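Local coordinates for protein phospholipase C-beta (PLC-beta) (PDB 3QR0) that belongs to the beta class of phospholipases C, combining PH, EF-hand-like, TIM-barrel and C2 modules in one chain, with a calcium ion bound in the barrel, at residues I41-D46 with Y50-K55; E156-R161 with D216-F221; T164-K169 with V174-K179. All blocks are in the same frame, centred on the assembly; numbering follows the deposited sequence.

Interaction 1 of 3, residues I41-D46 with Y50-K55; sequences ILLRVD and YFLYWK
Trp54 carries the apolar centre, its ring met by two side chains of strand 41-45. Ile41 CD1 lies over one face of the five-membered ring, 4.0 Å from its centroid, while Leu43 CD1 comes to 3.4 Å from CE3 of Trp54. On the same face of the sheet, Val45 CG2 touches Leu52 CD2 at 3.6 Å, and Trp133 of helix 127-141 packs on Leu43, Val45 and Leu52. On the opposite face of the sheet Tyr53, with CG between its backbone N and carbonyl carbon (chi1 68°), turns its ring across to the neighbouring strand. Arg44 CB sits over that ring, and the phenol OH stands 3.2 Å above the centre of the Arg44 guanidinium plane, whose NE bonds instead to Ile23 O. A water joins Tyr53 OH to Val45 O. Arg44 and Tyr53 form the antiparallel hydrogen-bonded pair, N to O at 2.9 Å both ways. Toward the turn Asp46 OD2 accepts from two backbone amides: Phe51 N at 2.6 Å, nearly in line with the C-O bond, and Tyr50 N at 2.8 Å on the syn side. OD1 of Asp46 takes Lys48 N. This is a beta hairpin of the PH-domain sheet, its turn gathered round one carboxylate; three amide donors would probably stabilise the negative charge of Asp46.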
loop_
_atom_site.group_PDB
_atom_site.type_symbol
_atom_site.label_atom_id
_atom_site.label_comp_id
_atom_site.label_asym_id
_atom_site.label_seq_id
_atom_site.Cartn_x
_atom_site.Cartn_y
_atom_site.Cartn_z
ATOM N N ILE A 41 -5.866 -22.091 24.443
ATOM C CA ILE A 41 -4.522 -21.960 23.903
ATOM C C ILE A 41 -3.710 -20.930 24.688
ATOM O O ILE A 41 -4.276 -20.048 25.342
ATOM C CB ILE A 41 -4.546 -21.555 22.411
ATOM C CG1 ILE A 41 -5.158 -20.161 22.220
ATOM C CG2 ILE A 41 -5.315 -22.587 21.600
ATOM C CD1 ILE A 41 -4.834 -19.523 20.882
ATOM N N LEU A 42 -2.388 -21.067 24.629
ATOM C CA LEU A 42 -1.479 -20.020 25.077
ATOM C C LEU A 42 -1.003 -19.287 23.828
ATOM O O LEU A 42 -0.201 -19.822 23.063
ATOM C CB LEU A 42 -0.290 -20.607 25.836
ATOM C CG LEU A 42 0.767 -19.600 26.310
ATOM C CD1 LEU A 42 0.168 -18.646 27.346
ATOM C CD2 LEU A 42 1.994 -20.329 26.871
ATOM N N LEU A 43 -1.527 -18.082 23.614
ATOM C CA LEU A 43 -1.174 -17.271 22.454
ATOM C C LEU A 43 0.062 -16.448 22.795
ATOM O O LEU A 43 0.152 -15.886 23.883
ATOM C CB LEU A 43 -2.342 -16.350 22.076
ATOM C CG LEU A 43 -2.237 -15.567 20.763
ATOM C CD1 LEU A 43 -2.126 -16.522 19.572
ATOM C CD2 LEU A 43 -3.438 -14.639 20.600
ATOM N N ARG A 44 1.023 -16.396 21.879
ATOM C CA ARG A 44 2.262 -15.657 22.109
ATOM C C ARG A 44 2.660 -14.848 20.881
ATOM O O ARG A 44 2.247 -15.159 19.761
ATOM C CB ARG A 44 3.393 -16.616 22.486
ATOM C CG ARG A 44 3.072 -17.537 23.658
ATOM C CD ARG A 44 4.201 -18.508 23.917
ATOM N NE ARG A 44 5.374 -17.831 24.463
ATOM C CZ ARG A 44 6.563 -18.401 24.636
ATOM N NH1 ARG A 44 6.753 -19.673 24.297
ATOM N NH2 ARG A 44 7.566 -17.697 25.152
ATOM N N VAL A 45 3.447 -13.799 21.115
ATOM C CA VAL A 45 4.065 -13.002 20.053
ATOM C C VAL A 45 5.573 -13.200 20.144
ATOM O O VAL A 45 6.138 -13.238 21.244
ATOM C CB VAL A 45 3.743 -11.497 20.216
ATOM C CG1 VAL A 45 4.295 -10.687 19.038
ATOM C CG2 VAL A 45 2.230 -11.283 20.362
ATOM N N ASP A 46 6.247 -13.331 19.009
ATOM C CA ASP A 46 7.709 -13.385 19.060
ATOM C C ASP A 46 8.253 -12.007 19.482
ATOM O O ASP A 46 7.560 -10.991 19.351
ATOM C CB ASP A 46 8.305 -13.836 17.733
ATOM C CG ASP A 46 8.174 -12.790 16.660
ATOM O OD1 ASP A 46 9.172 -12.088 16.390
ATOM O OD2 ASP A 46 7.061 -12.659 16.106
ATOM N N TYR A 50 6.494 -10.188 14.817
ATOM C CA TYR A 50 6.275 -10.679 13.449
ATOM C C TYR A 50 5.220 -11.770 13.337
ATOM O O TYR A 50 4.602 -11.917 12.280
ATOM C CB TYR A 50 7.577 -11.211 12.850
ATOM C CG TYR A 50 8.652 -10.164 12.662
ATOM C CD1 TYR A 50 8.331 -8.865 12.254
ATOM C CD2 TYR A 50 9.989 -10.474 12.862
ATOM C CE1 TYR A 50 9.310 -7.908 12.071
ATOM C CE2 TYR A 50 10.981 -9.516 12.672
ATOM C CZ TYR A 50 10.629 -8.236 12.275
ATOM O OH TYR A 50 11.589 -7.270 12.083
ATOM N N PHE A 51 5.035 -12.541 14.408
ATOM C CA PHE A 51 4.124 -13.681 14.410
ATOM C C PHE A 51 3.298 -13.737 15.676
ATOM O O PHE A 51 3.794 -13.419 16.756
ATOM C CB PHE A 51 4.909 -14.995 14.328
ATOM C CG PHE A 51 5.752 -15.131 13.097
ATOM C CD1 PHE A 51 5.183 -15.511 11.893
ATOM C CD2 PHE A 51 7.122 -14.903 13.149
ATOM C CE1 PHE A 51 5.964 -15.642 10.744
ATOM C CE2 PHE A 51 7.910 -15.029 12.006
ATOM C CZ PHE A 51 7.331 -15.402 10.806
ATOM N N LEU A 52 2.036 -14.131 15.524
ATOM C CA LEU A 52 1.258 -14.710 16.609
ATOM C C LEU A 52 1.420 -16.214 16.476
ATOM O O LEU A 52 1.356 -16.742 15.365
ATOM C CB LEU A 52 -0.226 -14.372 16.466
ATOM C CG LEU A 52 -0.656 -12.933 16.721
ATOM C CD1 LEU A 52 -2.137 -12.769 16.406
ATOM C CD2 LEU A 52 -0.373 -12.575 18.154
ATOM N N TYR A 53 1.632 -16.911 17.586
ATOM C CA TYR A 53 1.756 -18.366 17.521
ATOM C C TYR A 53 1.188 -19.046 18.757
ATOM O O TYR A 53 1.074 -18.436 19.826
ATOM C CB TYR A 53 3.210 -18.791 17.261
ATOM C CG TYR A 53 4.196 -18.531 18.385
ATOM C CD1 TYR A 53 4.576 -19.550 19.252
ATOM C CD2 TYR A 53 4.768 -17.273 18.562
ATOM C CE1 TYR A 53 5.498 -19.323 20.276
ATOM C CE2 TYR A 53 5.689 -17.032 19.584
ATOM C CZ TYR A 53 6.049 -18.065 20.434
ATOM O OH TYR A 53 6.953 -17.837 21.450
ATOM N N TRP A 54 0.808 -20.307 18.579
ATOM C CA TRP A 54 0.207 -21.105 19.641
ATOM C C TRP A 54 0.270 -22.587 19.277
ATOM O O TRP A 54 0.357 -22.950 18.097
ATOM C CB TRP A 54 -1.246 -20.678 19.888
ATOM C CG TRP A 54 -2.173 -20.953 18.734
ATOM C CD1 TRP A 54 -2.993 -22.039 18.580
ATOM C CD2 TRP A 54 -2.379 -20.132 17.576
ATOM N NE1 TRP A 54 -3.694 -21.942 17.402
ATOM C CE2 TRP A 54 -3.337 -20.783 16.767
ATOM C CE3 TRP A 54 -1.851 -18.907 17.146
ATOM C CZ2 TRP A 54 -3.773 -20.253 15.546
ATOM C CZ3 TRP A 54 -2.289 -18.384 15.934
ATOM C CH2 TRP A 54 -3.242 -19.061 15.150
ATOM N N LYS A 55 0.237 -23.435 20.294
ATOM C CA LYS A 55 0.278 -24.873 20.080
ATOM C C LYS A 55 -1.101 -25.467 20.298
ATOM O O LYS A 55 -1.821 -25.061 21.210
ATOM C CB LYS A 55 1.301 -25.523 21.009
ATOM C CG LYS A 55 2.731 -25.203 20.611
ATOM C CD LYS A 55 3.752 -25.924 21.479
ATOM C CE LYS A 55 5.161 -25.749 20.923
ATOM N NZ LYS A 55 5.529 -24.312 20.753
HETATM O O HOH W 1 1.327 -21.966 22.816
HETATM O O HOH W 2 -1.553 -23.458 23.418
HETATM O O HOH W 3 7.269 -15.329 22.436
#

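Interaction 2 of 3, residues E156-R161 with D216-F221; sequences EKLYFR and DTFFKF
The rings of Tyr159 and Phe218 meet obliquely, their planes 52° apart and their centroids separated by 5.7 Å, which makes the pair neither a stack nor an edge-to-face contact. Phe218 CG lies at the edge of the Tyr159 ring, near its plane, and CD1 is the tyrosine atom that reaches it, at 3.8 Å. At the edge of the Phe218 ring, in plane, comes Leu158 CD2, 3.9 Å from Phe218 CZ. Trp155, one helical turn before Tyr159, stacks on Phe218 and also donates its indole N-H to the Phe218 carbonyl, so the same residue is held by both ring and backbone.

Tyr159 and Phe218 slide past each other in opposite directions. In each, CG is anti to the backbone N (chi1 175° for Tyr159 and -166° for Phe218), and each side chain runs out toward the opposing helix. The phenylalanine ring therefore passes the base of the tyrosine, where Tyr159 CB approaches Phe218 CD2 to 3.7 Å. Leu158 meets Phe218 at about a right angle, its branch touching the far end of the ring. No hydrogen bond crosses between 156-161 and 216-221; the contact is apolar, and the tyrosine hydroxyl is bonded to the carbonyl of Phe213, just ahead of helix 215-225.

Both helices belong to the EF-hand-like region, where the buried Phe218 packs against helix 151-165. Leu158 continues the apolar layer onto Cys180 and Leu181 of helix 174-181, while Phe221, one turn beyond Phe218, packs on Leu181 and on Ala194 and Leu195 of helix 185-198. Helix 151-165 is thereby joined to helices 174-181 and 215-225, and Lys157 reaches from it to a salt bridge with Asp66 at the end of strand 63-66.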
loop_
_atom_site.group_PDB
_atom_site.type_symbol
_atom_site.label_atom_id
_atom_site.label_comp_id
_atom_site.label_asym_id
_atom_site.label_seq_id
_atom_site.Cartn_x
_atom_site.Cartn_y
_atom_site.Cartn_z
ATOM N N GLU A 156 16.119 -12.284 9.362
ATOM C CA GLU A 156 15.963 -12.270 10.816
ATOM C C GLU A 156 14.547 -12.690 11.252
ATOM O O GLU A 156 14.388 -13.369 12.263
ATOM C CB GLU A 156 16.309 -10.887 11.379
ATOM C CG GLU A 156 16.402 -10.839 12.898
ATOM C CD GLU A 156 16.617 -9.433 13.436
ATOM O OE1 GLU A 156 15.987 -8.482 12.925
ATOM O OE2 GLU A 156 17.403 -9.283 14.389
ATOM N N LYS A 157 13.533 -12.285 10.496
ATOM C CA LYS A 157 12.156 -12.747 10.722
ATOM C C LYS A 157 12.057 -14.276 10.661
ATOM O O LYS A 157 11.463 -14.906 11.544
ATOM C CB LYS A 157 11.208 -12.124 9.697
ATOM C CG LYS A 157 9.780 -12.636 9.764
ATOM C CD LYS A 157 8.816 -11.695 9.054
ATOM C CE LYS A 157 7.431 -12.316 8.926
ATOM N NZ LYS A 157 6.439 -11.353 8.363
ATOM N N LEU A 158 12.648 -14.860 9.623
ATOM C CA LEU A 158 12.729 -16.311 9.494
ATOM C C LEU A 158 13.481 -16.917 10.680
ATOM O O LEU A 158 13.075 -17.959 11.212
ATOM C CB LEU A 158 13.418 -16.698 8.178
ATOM C CG LEU A 158 13.653 -18.185 7.911
ATOM C CD1 LEU A 158 12.334 -18.951 7.918
ATOM C CD2 LEU A 158 14.383 -18.381 6.594
ATOM N N TYR A 159 14.575 -16.270 11.084
ATOM C CA TYR A 159 15.355 -16.716 12.241
ATOM C C TYR A 159 14.488 -16.763 13.500
ATOM O O TYR A 159 14.541 -17.732 14.262
ATOM C CB TYR A 159 16.572 -15.808 12.477
ATOM C CG TYR A 159 17.351 -16.148 13.728
ATOM C CD1 TYR A 159 18.304 -17.156 13.720
ATOM C CD2 TYR A 159 17.121 -15.471 14.925
ATOM C CE1 TYR A 159 19.018 -17.485 14.871
ATOM C CE2 TYR A 159 17.832 -15.789 16.085
ATOM C CZ TYR A 159 18.777 -16.797 16.046
ATOM O OH TYR A 159 19.484 -17.124 17.177
ATOM N N PHE A 160 13.699 -15.717 13.720
ATOM C CA PHE A 160 12.830 -15.672 14.897
ATOM C C PHE A 160 11.672 -16.661 14.814
ATOM O O PHE A 160 11.228 -17.181 15.845
ATOM C CB PHE A 160 12.335 -14.254 15.172
ATOM C CG PHE A 160 13.273 -13.463 16.027
ATOM C CD1 PHE A 160 14.305 -12.728 15.456
ATOM C CD2 PHE A 160 13.156 -13.488 17.409
ATOM C CE1 PHE A 160 15.189 -12.005 16.246
ATOM C CE2 PHE A 160 14.038 -12.762 18.209
ATOM C CZ PHE A 160 15.057 -12.022 17.623
ATOM N N ARG A 161 11.201 -16.946 13.604
ATOM C CA ARG A 161 10.225 -18.008 13.430
ATOM C C ARG A 161 10.827 -19.340 13.883
ATOM O O ARG A 161 10.214 -20.079 14.659
ATOM C CB ARG A 161 9.749 -18.123 11.984
ATOM C CG ARG A 161 8.512 -18.988 11.883
ATOM C CD ARG A 161 8.134 -19.350 10.478
ATOM N NE ARG A 161 7.317 -20.565 10.463
ATOM C CZ ARG A 161 6.550 -20.961 9.451
ATOM N NH1 ARG A 161 6.454 -20.238 8.340
ATOM N NH2 ARG A 161 5.862 -22.091 9.560
ATOM N N ASP A 216 24.225 -14.750 13.533
ATOM C CA ASP A 216 25.382 -14.534 12.657
ATOM C C ASP A 216 25.793 -15.814 11.934
ATOM O O ASP A 216 26.196 -15.769 10.773
ATOM C CB ASP A 216 26.555 -13.917 13.426
ATOM C CG ASP A 216 26.327 -12.448 13.754
ATOM O OD1 ASP A 216 25.409 -11.835 13.170
ATOM O OD2 ASP A 216 27.069 -11.898 14.597
ATOM N N THR A 217 25.661 -16.952 12.608
ATOM C CA THR A 217 25.856 -18.248 11.961
ATOM C C THR A 217 24.705 -18.542 10.995
ATOM O O THR A 217 24.913 -19.150 9.941
ATOM C CB THR A 217 25.974 -19.377 12.994
ATOM O OG1 THR A 217 26.964 -19.020 13.966
ATOM C CG2 THR A 217 26.368 -20.683 12.323
ATOM N N PHE A 218 23.495 -18.109 11.348
ATOM C CA PHE A 218 22.357 -18.199 10.425
ATOM C C PHE A 218 22.608 -17.387 9.146
ATOM O O PHE A 218 22.185 -17.796 8.065
ATOM C CB PHE A 218 21.049 -17.759 11.102
ATOM C CG PHE A 218 19.803 -18.142 10.333
ATOM C CD1 PHE A 218 19.529 -19.474 10.043
ATOM C CD2 PHE A 218 18.902 -17.174 9.913
ATOM C CE1 PHE A 218 18.379 -19.834 9.337
ATOM C CE2 PHE A 218 17.744 -17.527 9.209
ATOM C CZ PHE A 218 17.487 -18.855 8.920
ATOM N N PHE A 219 23.298 -16.251 9.256
ATOM C CA PHE A 219 23.693 -15.499 8.059
ATOM C C PHE A 219 24.749 -16.254 7.250
ATOM O O PHE A 219 24.722 -16.231 6.023
ATOM C CB PHE A 219 24.201 -14.093 8.391
ATOM C CG PHE A 219 24.466 -13.256 7.168
ATOM C CD1 PHE A 219 23.410 -12.740 6.427
ATOM C CD2 PHE A 219 25.768 -13.019 6.734
ATOM C CE1 PHE A 219 23.642 -11.975 5.283
ATOM C CE2 PHE A 219 26.011 -12.254 5.583
ATOM C CZ PHE A 219 24.945 -11.735 4.862
ATOM N N LYS A 220 25.668 -16.929 7.935
ATOM C CA LYS A 220 26.651 -17.787 7.260
ATOM C C LYS A 220 25.938 -18.922 6.491
ATOM O O LYS A 220 26.413 -19.375 5.454
ATOM C CB LYS A 220 27.664 -18.352 8.270
ATOM C CG LYS A 220 29.027 -18.688 7.669
ATOM C CD LYS A 220 30.003 -19.241 8.716
ATOM C CE LYS A 220 31.194 -19.922 8.045
ATOM N NZ LYS A 220 32.155 -20.520 9.023
ATOM N N PHE A 221 24.788 -19.364 7.001
ATOM C CA PHE A 221 23.938 -20.326 6.289
ATOM C C PHE A 221 23.397 -19.721 4.987
ATOM O O PHE A 221 23.414 -20.380 3.950
ATOM C CB PHE A 221 22.809 -20.817 7.209
ATOM C CG PHE A 221 21.693 -21.543 6.499
ATOM C CD1 PHE A 221 21.935 -22.716 5.803
ATOM C CD2 PHE A 221 20.389 -21.072 6.574
ATOM C CE1 PHE A 221 20.899 -23.393 5.169
ATOM C CE2 PHE A 221 19.350 -21.742 5.944
ATOM C CZ PHE A 221 19.605 -22.904 5.240
#

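Interaction 3 of 3, residues T164-K169 with V174-K179; sequences TVEMEK and VKAIQK
Glu166 and Lys179 approach from opposite directions and join in a salt bridge, with Lys179 NZ 2.8 Å from Glu166 OE1. The glutamate is folded rather than stretched: CG stands anti to the carbonyl carbon, beside the backbone N, and the chain bends at chi2 (-60°). That bend turns the carboxylate aside, past Ala176, to where the end of Lys179 arrives. The lysine has the opposite character. Its CG lies between the backbone N and the carbonyl carbon (chi1 78°), but from there the chain is extended all the way to the ammonium group, which it delivers beside the carboxylate.

The ammonium nitrogen does not lie in the plane of the carboxylate but meets OE1 from above it, 38° out. A water completes a second path between the two side chains, donating to Glu166 OE2 at 2.7 Å and accepting from Lys179 NZ at 3.2 Å. Nearer the backbone of Glu166, the methyl group of Ala176 packs against the aliphatic part of the glutamate, with Ala176 CB 3.7 Å from Glu166 CB. The same methyl also touches CG of Glu166.

Each charge has a further partner: Arg161 bonds to Glu166 OE2, and Asp61 to Lys179 NZ. The two acids and two bases thus alternate through a chain of salt bridges, which would be expected to keep all four groups ionised. Segment 164-169 leaves the end of helix 151-165, and the short strand 171-173 leads into helix 174-181, so the contact closes a tight connection between consecutive helices of the EF-hand-like region. On its other side helix 174-181 packs against helix 185-198, through Val174 and Ile177 on Leu195, while Thr164 and Val165 rest on Tyr53 of strand 51-54.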
loop_
_atom_site.group_PDB
_atom_site.type_symbol
_atom_site.label_atom_id
_atom_site.label_comp_id
_atom_site.label_asym_id
_atom_site.label_seq_id
_atom_site.Cartn_x
_atom_site.Cartn_y
_atom_site.Cartn_z
ATOM N N THR A 164 11.469 -19.459 17.815
ATOM C CA THR A 164 10.319 -19.274 18.710
ATOM C C THR A 164 9.159 -20.182 18.316
ATOM O O THR A 164 8.749 -21.032 19.101
ATOM C CB THR A 164 9.855 -17.798 18.765
ATOM O OG1 THR A 164 9.270 -17.419 17.512
ATOM C CG2 THR A 164 11.028 -16.881 19.081
ATOM N N VAL A 165 8.645 -20.017 17.100
ATOM C CA VAL A 165 7.493 -20.801 16.642
ATOM C C VAL A 165 7.836 -22.278 16.463
ATOM O O VAL A 165 7.115 -23.153 16.950
ATOM C CB VAL A 165 6.933 -20.275 15.304
ATOM C CG1 VAL A 165 5.727 -21.106 14.868
ATOM C CG2 VAL A 165 6.564 -18.805 15.417
ATOM N N GLU A 166 8.937 -22.547 15.766
ATOM C CA GLU A 166 9.307 -23.914 15.379
ATOM C C GLU A 166 10.195 -24.631 16.389
ATOM O O GLU A 166 10.467 -25.821 16.230
ATOM C CB GLU A 166 10.027 -23.904 14.028
ATOM C CG GLU A 166 9.265 -23.209 12.911
ATOM C CD GLU A 166 7.922 -23.852 12.622
ATOM O OE1 GLU A 166 7.794 -25.081 12.810
ATOM O OE2 GLU A 166 7.000 -23.126 12.197
ATOM N N MET A 167 10.652 -23.921 17.416
ATOM C CA MET A 167 11.601 -24.495 18.364
ATOM C C MET A 167 10.926 -25.544 19.246
ATOM O O MET A 167 9.809 -25.339 19.729
ATOM C CB MET A 167 12.245 -23.405 19.223
ATOM C CG MET A 167 13.429 -23.904 20.037
ATOM S SD MET A 167 14.548 -22.590 20.539
ATOM C CE MET A 167 13.582 -21.779 21.818
ATOM N N GLU A 168 11.621 -26.664 19.441
ATOM C CA GLU A 168 11.109 -27.809 20.195
ATOM C C GLU A 168 12.140 -28.238 21.234
ATOM O O GLU A 168 13.133 -28.883 20.894
ATOM C CB GLU A 168 10.811 -28.972 19.238
ATOM C CG GLU A 168 10.338 -30.269 19.910
ATOM C CD GLU A 168 10.066 -31.390 18.912
ATOM O OE1 GLU A 168 10.444 -31.248 17.722
ATOM O OE2 GLU A 168 9.477 -32.419 19.319
ATOM N N LYS A 169 11.896 -27.869 22.492
ATOM C CA LYS A 169 12.776 -28.220 23.612
ATOM C C LYS A 169 14.186 -27.676 23.386
ATOM O O LYS A 169 15.164 -28.424 23.356
ATOM C CB LYS A 169 12.783 -29.739 23.844
ATOM C CG LYS A 169 11.384 -30.348 23.811
ATOM C CD LYS A 169 11.279 -31.641 24.597
ATOM C CE LYS A 169 9.846 -32.166 24.594
ATOM N NZ LYS A 169 9.587 -33.104 25.720
ATOM N N VAL A 174 15.631 -29.647 11.770
ATOM C CA VAL A 174 16.027 -29.433 10.376
ATOM C C VAL A 174 14.793 -29.454 9.479
ATOM O O VAL A 174 14.692 -28.685 8.526
ATOM C CB VAL A 174 17.031 -30.506 9.888
ATOM C CG1 VAL A 174 17.269 -30.379 8.381
ATOM C CG2 VAL A 174 18.343 -30.403 10.654
ATOM N N LYS A 175 13.861 -30.349 9.802
ATOM C CA LYS A 175 12.550 -30.415 9.158
ATOM C C LYS A 175 11.867 -29.039 9.081
ATOM O O LYS A 175 11.251 -28.700 8.067
ATOM C CB LYS A 175 11.668 -31.405 9.932
ATOM C CG LYS A 175 10.284 -31.641 9.368
ATOM C CD LYS A 175 9.630 -32.834 10.054
ATOM C CE LYS A 175 8.205 -33.043 9.592
ATOM N NZ LYS A 175 7.649 -34.331 10.106
ATOM N N ALA A 176 11.979 -28.257 10.154
ATOM C CA ALA A 176 11.358 -26.934 10.224
ATOM C C ALA A 176 12.073 -25.925 9.322
ATOM O O ALA A 176 11.435 -25.061 8.727
ATOM C CB ALA A 176 11.332 -26.434 11.661
ATOM N N ILE A 177 13.397 -26.046 9.225
ATOM C CA ILE A 177 14.197 -25.163 8.378
ATOM C C ILE A 177 13.837 -25.375 6.910
ATOM O O ILE A 177 13.624 -24.415 6.174
ATOM C CB ILE A 177 15.719 -25.393 8.560
ATOM C CG1 ILE A 177 16.126 -25.215 10.027
ATOM C CG2 ILE A 177 16.502 -24.428 7.680
ATOM C CD1 ILE A 177 17.574 -25.532 10.303
ATOM N N GLN A 178 13.754 -26.637 6.494
ATOM C CA GLN A 178 13.413 -26.967 5.109
ATOM C C GLN A 178 11.992 -26.543 4.724
ATOM O O GLN A 178 11.791 -25.965 3.654
ATOM C CB GLN A 178 13.619 -28.461 4.836
ATOM C CG GLN A 178 15.080 -28.830 4.621
ATOM C CD GLN A 178 15.318 -30.327 4.571
ATOM O OE1 GLN A 178 14.510 -31.119 5.062
ATOM N NE2 GLN A 178 16.442 -30.724 3.980
ATOM N N LYS A 179 11.015 -26.817 5.590
ATOM C CA LYS A 179 9.615 -26.479 5.289
ATOM C C LYS A 179 9.392 -24.971 5.153
ATOM O O LYS A 179 8.557 -24.543 4.364
ATOM C CB LYS A 179 8.650 -27.062 6.332
ATOM C CG LYS A 179 8.575 -26.303 7.646
ATOM C CD LYS A 179 7.454 -26.805 8.534
ATOM C CE LYS A 179 7.315 -25.919 9.764
ATOM N NZ LYS A 179 6.440 -26.520 10.801
HETATM O O HOH W 4 4.566 -24.252 12.073
#

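From the N terminus, interaction 1 closes first, a hairpin with three residues between its segments inside the PH domain. The chain then enters the EF-hand-like region along helix 151-165, where interaction 2 opens; it closes only at helix 215-225, after 54 intervening residues. Interaction 3 is nested within that loop, joining the end of helix 151-165 to helix 174-181. Arg161, on the first segment of interaction 2, connects it to interaction 3. The hairpin is tied to both by packing: Phe51 lies on Lys157 and Arg161, and Tyr53 on Val165. Helix 151-165 thus lies between the PH sheet and the other EF-hand-like helices.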